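PDB 3V46: cell division control protein 73 from Saccharomyces cerevisiae, which serves as a subunit of the PAF1 complex in transcription elongation and transcription-coupled histone modification, its C-terminal Ras-like domain promoting association of the complex with chromatin. Local coordinates for residues 25-30 / 39-44; 87-92 / 165-170; 120-125 / 141-146. One frame throughout, in Å; residues are numbered along the deposited sequence.

Contact 1 (25-30 / 39-44); sequences SILTVA and SKYVNP
The two backbones come nearest at A30 and P44, CA to CA 5.7 Å, where the chain enters and leaves the region of helix 32-38; neither segment is a regular strand or helix. Y41 makes the one hydrogen bond between them. Its CG lies anti to the backbone N (chi1 180°), and the ring presents its edge to the 25-30 loop. Y41 OH donates to I26 O over 2.8 Å, at a C=O...O angle of 122°; N31 ND2 donates to the same oxygen. In the ring plane, the branched end of L27 brings CD2 to 3.9 Å from Y41 CE1. P44 suits its place because ring carbons CB, CG and CD form a compact apolar surface against T28 and the carbonyls of S25 and I26. P44 CB lies 3.5 Å from T28 OG1. Threonine offers both a hydroxyl, which accepts from A30 N at 3.0 Å in an ST turn, and a methyl, CG2, to lie against P44 CB. A phenylalanine in place of Y41 would probably leave I26 O with N31 as its remaining side-chain donor and the ring edge untethered. Two side-chain donors thus pin I26 O, tying the loops before and after helix 32-38 of the Ras-like domain at one carbonyl.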
loop_
_atom_site.group_PDB
_atom_site.type_symbol
_atom_site.label_atom_id
_atom_site.label_comp_id
_atom_site.label_asym_id
_atom_site.label_seq_id
_atom_site.Cartn_x
_atom_site.Cartn_y
_atom_site.Cartn_z
ATOM N N SER A 25 4.698 -11.717 -2.906
ATOM C CA SER A 25 3.825 -10.546 -2.997
ATOM C C SER A 25 2.861 -10.649 -4.154
ATOM O O SER A 25 3.265 -10.942 -5.273
ATOM C CB SER A 25 4.651 -9.279 -3.164
ATOM O OG SER A 25 5.343 -8.979 -1.965
ATOM N N ILE A 26 1.583 -10.395 -3.896
ATOM C CA ILE A 26 0.615 -10.399 -4.987
ATOM C C ILE A 26 0.440 -9.003 -5.581
ATOM O O ILE A 26 0.062 -8.896 -6.741
ATOM C CB ILE A 26 -0.746 -11.080 -4.635
ATOM C CG1 ILE A 26 -1.584 -10.246 -3.676
ATOM C CG2 ILE A 26 -0.510 -12.494 -4.082
ATOM C CD1 ILE A 26 -2.942 -10.911 -3.367
ATOM N N LEU A 27 0.743 -7.959 -4.800
ATOM C CA LEU A 27 0.763 -6.579 -5.293
ATOM C C LEU A 27 2.159 -5.982 -5.119
ATOM O O LEU A 27 2.749 -6.073 -4.045
ATOM C CB LEU A 27 -0.254 -5.700 -4.560
ATOM C CG LEU A 27 -1.731 -5.936 -4.861
ATOM C CD1 LEU A 27 -2.615 -5.076 -3.962
ATOM C CD2 LEU A 27 -2.027 -5.646 -6.320
ATOM N N THR A 28 2.686 -5.406 -6.200
ATOM C CA THR A 28 3.996 -4.763 -6.181
ATOM C C THR A 28 3.926 -3.476 -6.995
ATOM O O THR A 28 2.900 -3.191 -7.606
ATOM C CB THR A 28 5.047 -5.651 -6.819
ATOM O OG1 THR A 28 4.850 -5.658 -8.238
ATOM C CG2 THR A 28 4.943 -7.082 -6.291
ATOM N N VAL A 29 5.003 -2.699 -7.033
ATOM C CA VAL A 29 4.980 -1.491 -7.869
ATOM C C VAL A 29 4.737 -1.828 -9.340
ATOM O O VAL A 29 4.301 -0.968 -10.099
ATOM C CB VAL A 29 6.260 -0.615 -7.769
ATOM C CG1 VAL A 29 6.318 0.099 -6.446
ATOM C CG2 VAL A 29 7.528 -1.440 -8.031
ATOM N N ALA A 30 5.006 -3.065 -9.746
ATOM C CA ALA A 30 4.851 -3.429 -11.154
ATOM C C ALA A 30 3.399 -3.565 -11.583
ATOM O O ALA A 30 3.092 -3.357 -12.760
ATOM C CB ALA A 30 5.625 -4.697 -11.486
ATOM N N SER A 39 -8.731 -1.276 -11.834
ATOM C CA SER A 39 -9.388 -2.360 -11.117
ATOM C C SER A 39 -9.118 -3.659 -11.847
ATOM O O SER A 39 -9.983 -4.529 -11.959
ATOM C CB SER A 39 -10.886 -2.111 -10.990
ATOM O OG SER A 39 -11.131 -0.875 -10.349
ATOM N N LYS A 40 -7.892 -3.785 -12.340
ATOM C CA LYS A 40 -7.490 -4.964 -13.089
ATOM C C LYS A 40 -6.315 -5.602 -12.381
ATOM O O LYS A 40 -5.236 -5.025 -12.319
ATOM C CB LYS A 40 -7.110 -4.584 -14.521
ATOM C CG LYS A 40 -8.301 -4.139 -15.363
ATOM C CD LYS A 40 -7.901 -3.794 -16.792
ATOM C CE LYS A 40 -9.115 -3.378 -17.624
ATOM N NZ LYS A 40 -9.932 -2.315 -16.962
ATOM N N TYR A 41 -6.539 -6.784 -11.819
ATOM C CA TYR A 41 -5.466 -7.527 -11.177
ATOM C C TYR A 41 -4.684 -8.392 -12.173
ATOM O O TYR A 41 -5.267 -9.196 -12.910
ATOM C CB TYR A 41 -5.971 -8.420 -10.036
ATOM C CG TYR A 41 -4.790 -9.129 -9.455
ATOM C CD1 TYR A 41 -3.954 -8.480 -8.569
ATOM C CD2 TYR A 41 -4.445 -10.410 -9.871
ATOM C CE1 TYR A 41 -2.840 -9.078 -8.083
ATOM C CE2 TYR A 41 -3.317 -11.029 -9.379
ATOM C CZ TYR A 41 -2.517 -10.347 -8.493
ATOM O OH TYR A 41 -1.388 -10.933 -8.015
ATOM N N VAL A 42 -3.362 -8.239 -12.169
ATOM C CA VAL A 42 -2.473 -9.005 -13.042
ATOM C C VAL A 42 -1.276 -9.496 -12.244
ATOM O O VAL A 42 -0.732 -8.757 -11.441
ATOM C CB VAL A 42 -1.942 -8.124 -14.193
ATOM C CG1 VAL A 42 -0.991 -8.909 -15.085
ATOM C CG2 VAL A 42 -3.101 -7.557 -14.999
ATOM N N ASN A 43 -0.874 -10.742 -12.466
ATOM C CA ASN A 43 0.336 -11.300 -11.874
ATOM C C ASN A 43 1.520 -10.370 -12.110
ATOM O O ASN A 43 1.822 -10.039 -13.251
ATOM C CB ASN A 43 0.618 -12.659 -12.515
ATOM C CG ASN A 43 1.762 -13.418 -11.850
ATOM O OD1 ASN A 43 2.724 -12.829 -11.362
ATOM N ND2 ASN A 43 1.663 -14.742 -11.851
ATOM N N PRO A 44 2.202 -9.947 -11.036
ATOM C CA PRO A 44 3.237 -8.918 -11.193
ATOM C C PRO A 44 4.463 -9.370 -11.976
ATOM O O PRO A 44 5.185 -8.538 -12.520
ATOM C CB PRO A 44 3.621 -8.592 -9.746
ATOM C CG PRO A 44 3.253 -9.809 -8.973
ATOM C CD PRO A 44 2.030 -10.342 -9.626
#

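Contact 2 (87-92 / 165-170); sequences RVVAIF and ISRGYR
R87 approaches Y169 through its backbone, R87 O lying a loose 4.2 Å from Y169 OH, while its guanidinium turns elsewhere and donates from NH2 to D14 O. At V88 the backbone does the work: V88 O accepts from R167 NH1 over 3.0 Å with an N-H...O angle of 159°, the oxygen lying near the guanidinium plane. Bends at chi2 and chi3 fold the long R167 chain so that its guanidinium comes to strand 88-92, and arginine suits the place because its two terminal nitrogens can serve several acceptors. Water 1 joins R167 NH2 to V88 O, and water 2 joins R167 NH1 to V89 O, to which it donates at 2.6 Å. The V89 side chain adds van der Waals packing: the short branch CG1 lies 3.6 Å from Y169 OH, tyrosine being long enough to reach the strand from the tail. G168 terminates the last helical turn in a Schellman motif, at a positive phi (102°) where a CB would be jammed against R167 O. The contact thus lays the chain's C-terminal tail on strand 88-92, which is hydrogen-bonded to strands 16-18 and 116-122, while L164 of helix 149-166 touches both V89 and Y169.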
loop_
_atom_site.group_PDB
_atom_site.type_symbol
_atom_site.label_atom_id
_atom_site.label_comp_id
_atom_site.label_asym_id
_atom_site.label_seq_id
_atom_site.Cartn_x
_atom_site.Cartn_y
_atom_site.Cartn_z
ATOM N N ARG A 87 5.225 11.653 5.866
ATOM C CA ARG A 87 4.393 11.661 4.665
ATOM C C ARG A 87 3.863 10.278 4.313
ATOM O O ARG A 87 3.040 10.142 3.417
ATOM C CB ARG A 87 5.188 12.203 3.472
ATOM C CG ARG A 87 5.537 13.689 3.582
ATOM C CD ARG A 87 6.590 14.099 2.563
ATOM N NE ARG A 87 6.177 13.847 1.188
ATOM C CZ ARG A 87 6.970 13.982 0.132
ATOM N NH1 ARG A 87 8.223 14.389 0.288
ATOM N NH2 ARG A 87 6.515 13.720 -1.081
ATOM N N VAL A 88 4.350 9.244 4.992
ATOM C CA VAL A 88 3.931 7.879 4.686
ATOM C C VAL A 88 2.533 7.658 5.254
ATOM O O VAL A 88 2.321 7.770 6.463
ATOM C CB VAL A 88 4.933 6.850 5.252
ATOM C CG1 VAL A 88 4.415 5.426 5.091
ATOM C CG2 VAL A 88 6.280 6.989 4.565
ATOM N N VAL A 89 1.581 7.371 4.370
ATOM C CA VAL A 89 0.169 7.251 4.750
ATOM C C VAL A 89 -0.344 5.817 4.672
ATOM O O VAL A 89 -1.379 5.494 5.248
ATOM C CB VAL A 89 -0.743 8.165 3.896
ATOM C CG1 VAL A 89 -0.383 9.627 4.107
ATOM C CG2 VAL A 89 -0.666 7.806 2.425
ATOM N N ALA A 90 0.374 4.946 3.965
ATOM C CA ALA A 90 -0.004 3.538 3.887
ATOM C C ALA A 90 1.217 2.700 3.613
ATOM O O ALA A 90 2.134 3.124 2.899
ATOM C CB ALA A 90 -1.054 3.321 2.804
ATOM N N ILE A 91 1.203 1.497 4.181
ATOM C CA ILE A 91 2.273 0.531 4.027
ATOM C C ILE A 91 1.654 -0.813 3.676
ATOM O O ILE A 91 0.831 -1.347 4.431
ATOM C CB ILE A 91 3.103 0.414 5.322
ATOM C CG1 ILE A 91 3.745 1.778 5.662
ATOM C CG2 ILE A 91 4.181 -0.664 5.183
ATOM C CD1 ILE A 91 4.443 1.820 6.982
ATOM N N PHE A 92 2.026 -1.343 2.511
ATOM C CA PHE A 92 1.674 -2.699 2.146
ATOM C C PHE A 92 2.742 -3.613 2.705
ATOM O O PHE A 92 3.936 -3.359 2.525
ATOM C CB PHE A 92 1.605 -2.864 0.625
ATOM C CG PHE A 92 0.416 -2.210 -0.020
ATOM C CD1 PHE A 92 -0.033 -0.971 0.387
ATOM C CD2 PHE A 92 -0.244 -2.829 -1.050
ATOM C CE1 PHE A 92 -1.128 -0.373 -0.229
ATOM C CE2 PHE A 92 -1.330 -2.230 -1.667
ATOM C CZ PHE A 92 -1.760 -1.005 -1.266
ATOM N N ILE A 165 -8.172 11.616 5.603
ATOM C CA ILE A 165 -8.963 12.615 6.305
ATOM C C ILE A 165 -8.565 12.632 7.782
ATOM O O ILE A 165 -8.434 13.695 8.384
ATOM C CB ILE A 165 -10.463 12.355 6.106
ATOM C CG1 ILE A 165 -10.858 12.745 4.678
ATOM C CG2 ILE A 165 -11.312 13.150 7.110
ATOM C CD1 ILE A 165 -12.203 12.225 4.250
ATOM N N SER A 166 -8.321 11.457 8.352
ATOM C CA SER A 166 -7.933 11.382 9.759
ATOM C C SER A 166 -6.538 11.960 9.992
ATOM O O SER A 166 -6.262 12.482 11.078
ATOM C CB SER A 166 -8.025 9.950 10.287
ATOM O OG SER A 166 -6.924 9.164 9.871
ATOM N N ARG A 167 -5.670 11.886 8.979
ATOM C CA ARG A 167 -4.312 12.429 9.089
ATOM C C ARG A 167 -4.269 13.906 8.690
ATOM O O ARG A 167 -3.192 14.507 8.632
ATOM C CB ARG A 167 -3.314 11.650 8.217
ATOM C CG ARG A 167 -3.250 10.140 8.445
ATOM C CD ARG A 167 -2.201 9.712 9.471
ATOM N NE ARG A 167 -0.924 10.414 9.335
ATOM C CZ ARG A 167 0.177 9.904 8.784
ATOM N NH1 ARG A 167 0.181 8.670 8.309
ATOM N NH2 ARG A 167 1.283 10.635 8.724
ATOM N N GLY A 168 -5.429 14.478 8.381
ATOM C CA GLY A 168 -5.544 15.918 8.213
ATOM C C GLY A 168 -5.591 16.441 6.793
ATOM O O GLY A 168 -5.693 17.647 6.578
ATOM N N TYR A 169 -5.515 15.546 5.818
ATOM C CA TYR A 169 -5.611 15.948 4.424
ATOM C C TYR A 169 -7.026 16.504 4.191
ATOM O O TYR A 169 -8.007 15.969 4.706
ATOM C CB TYR A 169 -5.257 14.767 3.491
ATOM C CG TYR A 169 -3.789 14.343 3.569
ATOM C CD1 TYR A 169 -3.320 13.582 4.635
ATOM C CD2 TYR A 169 -2.873 14.714 2.583
ATOM C CE1 TYR A 169 -1.989 13.209 4.726
ATOM C CE2 TYR A 169 -1.536 14.341 2.661
ATOM C CZ TYR A 169 -1.097 13.589 3.740
ATOM O OH TYR A 169 0.230 13.212 3.851
ATOM N N ARG A 170 -7.125 17.608 3.457
ATOM C CA ARG A 170 -8.412 18.267 3.238
ATOM C C ARG A 170 -8.623 18.663 1.779
ATOM O O ARG A 170 -9.702 19.133 1.406
ATOM C CB ARG A 170 -8.532 19.514 4.120
ATOM C CG ARG A 170 -9.350 19.304 5.384
ATOM C CD ARG A 170 -9.917 20.623 5.903
ATOM N NE ARG A 170 -8.886 21.646 6.077
ATOM C CZ ARG A 170 -8.672 22.658 5.239
ATOM N NH1 ARG A 170 -9.420 22.808 4.150
ATOM N NH2 ARG A 170 -7.707 23.532 5.493
HETATM O O HOH W 1 3.728 8.783 8.687
HETATM O O HOH W 2 -1.547 6.410 7.702
#

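Contact 3 (120-125 / 141-146); sequences FHFAGD and LDKNKR
F122 and L141 form a parallel beta bridge, their CA atoms 4.9 Å apart, at the edge of the Ras-like sheet where strand 116-122 meets the outermost strand 136-141. Two backbone bonds frame it: L141 N donates to H121 O, and A123 N to L141 O at 2.8 Å. L141 O also takes a CA-H...O contact from F122 CA. L141 suits the bridge as a branched apolar residue: its CB meets F122 CD1, and its side chain also packs on F35 and V152. The flat ring of F122 can take K143 on one face and L141 O at its edge. The turn begins at the bridge residue: F122 to D125 make a type II beta turn, with D125 N bonded to F122 O and G124 at a positive phi where a CB would press on A123 O.

The side chain of K143 reaches back to this turn. Its CB lies 4.3 Å above the F122 ring, offset toward the rim. CG, anti to the carbonyl carbon (chi1 -59°), touches F122 CB at 3.4 Å and F122 CG nearly as closely. From there the chain runs extended: CD passes F122 CB and A123 O at longer range, and CE comes 3.5 Å from A123 O. NZ ends in a salt bridge with D125 OD1 at 3.0 Å, approaching from above the carboxylate plane. Lysine fits because its methylenes cover apolar atoms of F122 while its charge reaches the aspartate. Water 3 accepts from K143 N and donates to A123 O.

Within the 141-146 loop itself, R146 grips D142 O end-on with NH1 and NH2, and its NE pairs with D149 of helix 149-166. The shorter bond, from R146 NH2 to D142 O, measures 2.8 Å, with NH2 in the plane of the D142 carbonyl.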
loop_
_atom_site.group_PDB
_atom_site.type_symbol
_atom_site.label_atom_id
_atom_site.label_comp_id
_atom_site.label_asym_id
_atom_site.label_seq_id
_atom_site.Cartn_x
_atom_site.Cartn_y
_atom_site.Cartn_z
ATOM N N PHE A 120 -2.277 -7.903 1.683
ATOM C CA PHE A 120 -3.068 -8.504 0.616
ATOM C C PHE A 120 -2.633 -9.946 0.401
ATOM O O PHE A 120 -1.434 -10.262 0.414
ATOM C CB PHE A 120 -2.884 -7.729 -0.700
ATOM C CG PHE A 120 -3.666 -6.446 -0.777
ATOM C CD1 PHE A 120 -3.196 -5.291 -0.171
ATOM C CD2 PHE A 120 -4.862 -6.395 -1.476
ATOM C CE1 PHE A 120 -3.913 -4.111 -0.261
ATOM C CE2 PHE A 120 -5.574 -5.217 -1.576
ATOM C CZ PHE A 120 -5.106 -4.079 -0.960
ATOM N N HIS A 121 -3.608 -10.825 0.203
ATOM C CA HIS A 121 -3.314 -12.223 -0.059
ATOM C C HIS A 121 -4.461 -12.874 -0.820
ATOM O O HIS A 121 -5.550 -12.307 -0.935
ATOM C CB HIS A 121 -3.067 -12.970 1.250
ATOM C CG HIS A 121 -4.278 -13.062 2.118
ATOM N ND1 HIS A 121 -5.018 -14.220 2.244
ATOM C CD2 HIS A 121 -4.889 -12.139 2.896
ATOM C CE1 HIS A 121 -6.031 -14.003 3.063
ATOM N NE2 HIS A 121 -5.977 -12.749 3.471
ATOM N N PHE A 122 -4.206 -14.047 -1.369
ATOM C CA PHE A 122 -5.241 -14.762 -2.095
ATOM C C PHE A 122 -6.153 -15.504 -1.148
ATOM O O PHE A 122 -5.703 -16.089 -0.158
ATOM C CB PHE A 122 -4.638 -15.749 -3.087
ATOM C CG PHE A 122 -4.060 -15.098 -4.309
ATOM C CD1 PHE A 122 -4.806 -14.191 -5.040
ATOM C CD2 PHE A 122 -2.780 -15.395 -4.726
ATOM C CE1 PHE A 122 -4.283 -13.589 -6.167
ATOM C CE2 PHE A 122 -2.245 -14.795 -5.854
ATOM C CZ PHE A 122 -2.998 -13.892 -6.573
ATOM N N ALA A 123 -7.439 -15.474 -1.470
ATOM C CA ALA A 123 -8.428 -16.278 -0.781
ATOM C C ALA A 123 -7.954 -17.724 -0.796
ATOM O O ALA A 123 -7.576 -18.246 -1.845
ATOM C CB ALA A 123 -9.757 -16.152 -1.481
ATOM N N GLY A 124 -7.960 -18.361 0.372
ATOM C CA GLY A 124 -7.511 -19.735 0.489
ATOM C C GLY A 124 -6.150 -19.859 1.142
ATOM O O GLY A 124 -5.875 -20.836 1.828
ATOM N N ASP A 125 -5.293 -18.864 0.929
ATOM C CA ASP A 125 -3.956 -18.873 1.511
ATOM C C ASP A 125 -3.998 -18.322 2.923
ATOM O O ASP A 125 -4.540 -17.248 3.150
ATOM C CB ASP A 125 -2.989 -18.027 0.684
ATOM C CG ASP A 125 -2.709 -18.618 -0.671
ATOM O OD1 ASP A 125 -2.928 -19.840 -0.839
ATOM O OD2 ASP A 125 -2.262 -17.860 -1.563
ATOM N N LEU A 141 -7.984 -11.351 -2.330
ATOM C CA LEU A 141 -8.299 -11.364 -3.756
ATOM C C LEU A 141 -8.504 -12.813 -4.181
ATOM O O LEU A 141 -7.832 -13.710 -3.665
ATOM C CB LEU A 141 -7.157 -10.757 -4.580
ATOM C CG LEU A 141 -6.842 -9.288 -4.352
ATOM C CD1 LEU A 141 -5.634 -8.896 -5.186
ATOM C CD2 LEU A 141 -8.039 -8.428 -4.698
ATOM N N ASP A 142 -9.426 -13.047 -5.112
ATOM C CA ASP A 142 -9.612 -14.382 -5.676
ATOM C C ASP A 142 -8.410 -14.714 -6.554
ATOM O O ASP A 142 -7.929 -13.872 -7.297
ATOM C CB ASP A 142 -10.880 -14.450 -6.532
ATOM C CG ASP A 142 -12.166 -14.467 -5.713
ATOM O OD1 ASP A 142 -12.140 -14.823 -4.511
ATOM O OD2 ASP A 142 -13.225 -14.149 -6.302
ATOM N N LYS A 143 -7.929 -15.944 -6.483
ATOM C CA LYS A 143 -6.826 -16.367 -7.332
ATOM C C LYS A 143 -7.232 -16.386 -8.803
ATOM O O LYS A 143 -6.459 -15.972 -9.661
ATOM C CB LYS A 143 -6.334 -17.759 -6.919
ATOM C CG LYS A 143 -5.863 -17.838 -5.481
ATOM C CD LYS A 143 -5.251 -19.198 -5.157
ATOM C CE LYS A 143 -4.759 -19.242 -3.719
ATOM N NZ LYS A 143 -4.518 -20.630 -3.238
ATOM N N ASN A 144 -8.447 -16.852 -9.092
ATOM C CA ASN A 144 -8.835 -17.144 -10.473
ATOM C C ASN A 144 -10.126 -16.486 -10.956
ATOM O O ASN A 144 -10.589 -16.757 -12.067
ATOM C CB ASN A 144 -8.963 -18.659 -10.669
ATOM C CG ASN A 144 -7.782 -19.422 -10.100
ATOM O OD1 ASN A 144 -6.666 -19.332 -10.614
ATOM N ND2 ASN A 144 -8.026 -20.185 -9.036
ATOM N N LYS A 145 -10.736 -15.666 -10.118
ATOM C CA LYS A 145 -11.878 -14.869 -10.539
ATOM C C LYS A 145 -11.495 -13.419 -10.340
ATOM O O LYS A 145 -10.777 -13.107 -9.405
ATOM C CB LYS A 145 -13.120 -15.203 -9.712
ATOM C CG LYS A 145 -13.632 -16.624 -9.912
ATOM C CD LYS A 145 -14.136 -16.863 -11.323
ATOM C CE LYS A 145 -14.755 -18.240 -11.431
ATOM N NZ LYS A 145 -15.309 -18.504 -12.784
ATOM N N ARG A 146 -11.968 -12.548 -11.225
ATOM C CA ARG A 146 -11.617 -11.136 -11.185
ATOM C C ARG A 146 -12.843 -10.231 -11.024
ATOM O O ARG A 146 -12.696 -9.005 -10.964
ATOM C CB ARG A 146 -10.875 -10.765 -12.463
ATOM C CG ARG A 146 -9.620 -11.614 -12.742
ATOM C CD ARG A 146 -8.340 -10.980 -12.172
ATOM N NE ARG A 146 -8.425 -10.755 -10.733
ATOM C CZ ARG A 146 -8.080 -11.632 -9.796
ATOM N NH1 ARG A 146 -7.620 -12.825 -10.132
ATOM N NH2 ARG A 146 -8.219 -11.318 -8.517
HETATM O O HOH W 3 -8.997 -17.833 -4.417
#

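In the fold
Along the chain contact 1 closes before contact 2 opens, and contact 3 is nested within the long loop that contact 2 closes. Contacts 1 and 3 have centres about 12 Å apart on the same side of the chain's centre, whereas contact 2 lies on the opposite side, its centre about 22 Å from that of contact 1 and 26 Å from that of contact 3. Neighbouring strands 88-92 and 116-122 link contacts 2 and 3 through one sheet, where F92 meets F120. L27 packs against both rings, I26 against F122, and Y41 CB against R146 NE, joining both loops flanking helix 32-38 to contact 3. All three belong to a Ras-like domain that does not bind GTP and helps the PAF1 complex associate with chromatin.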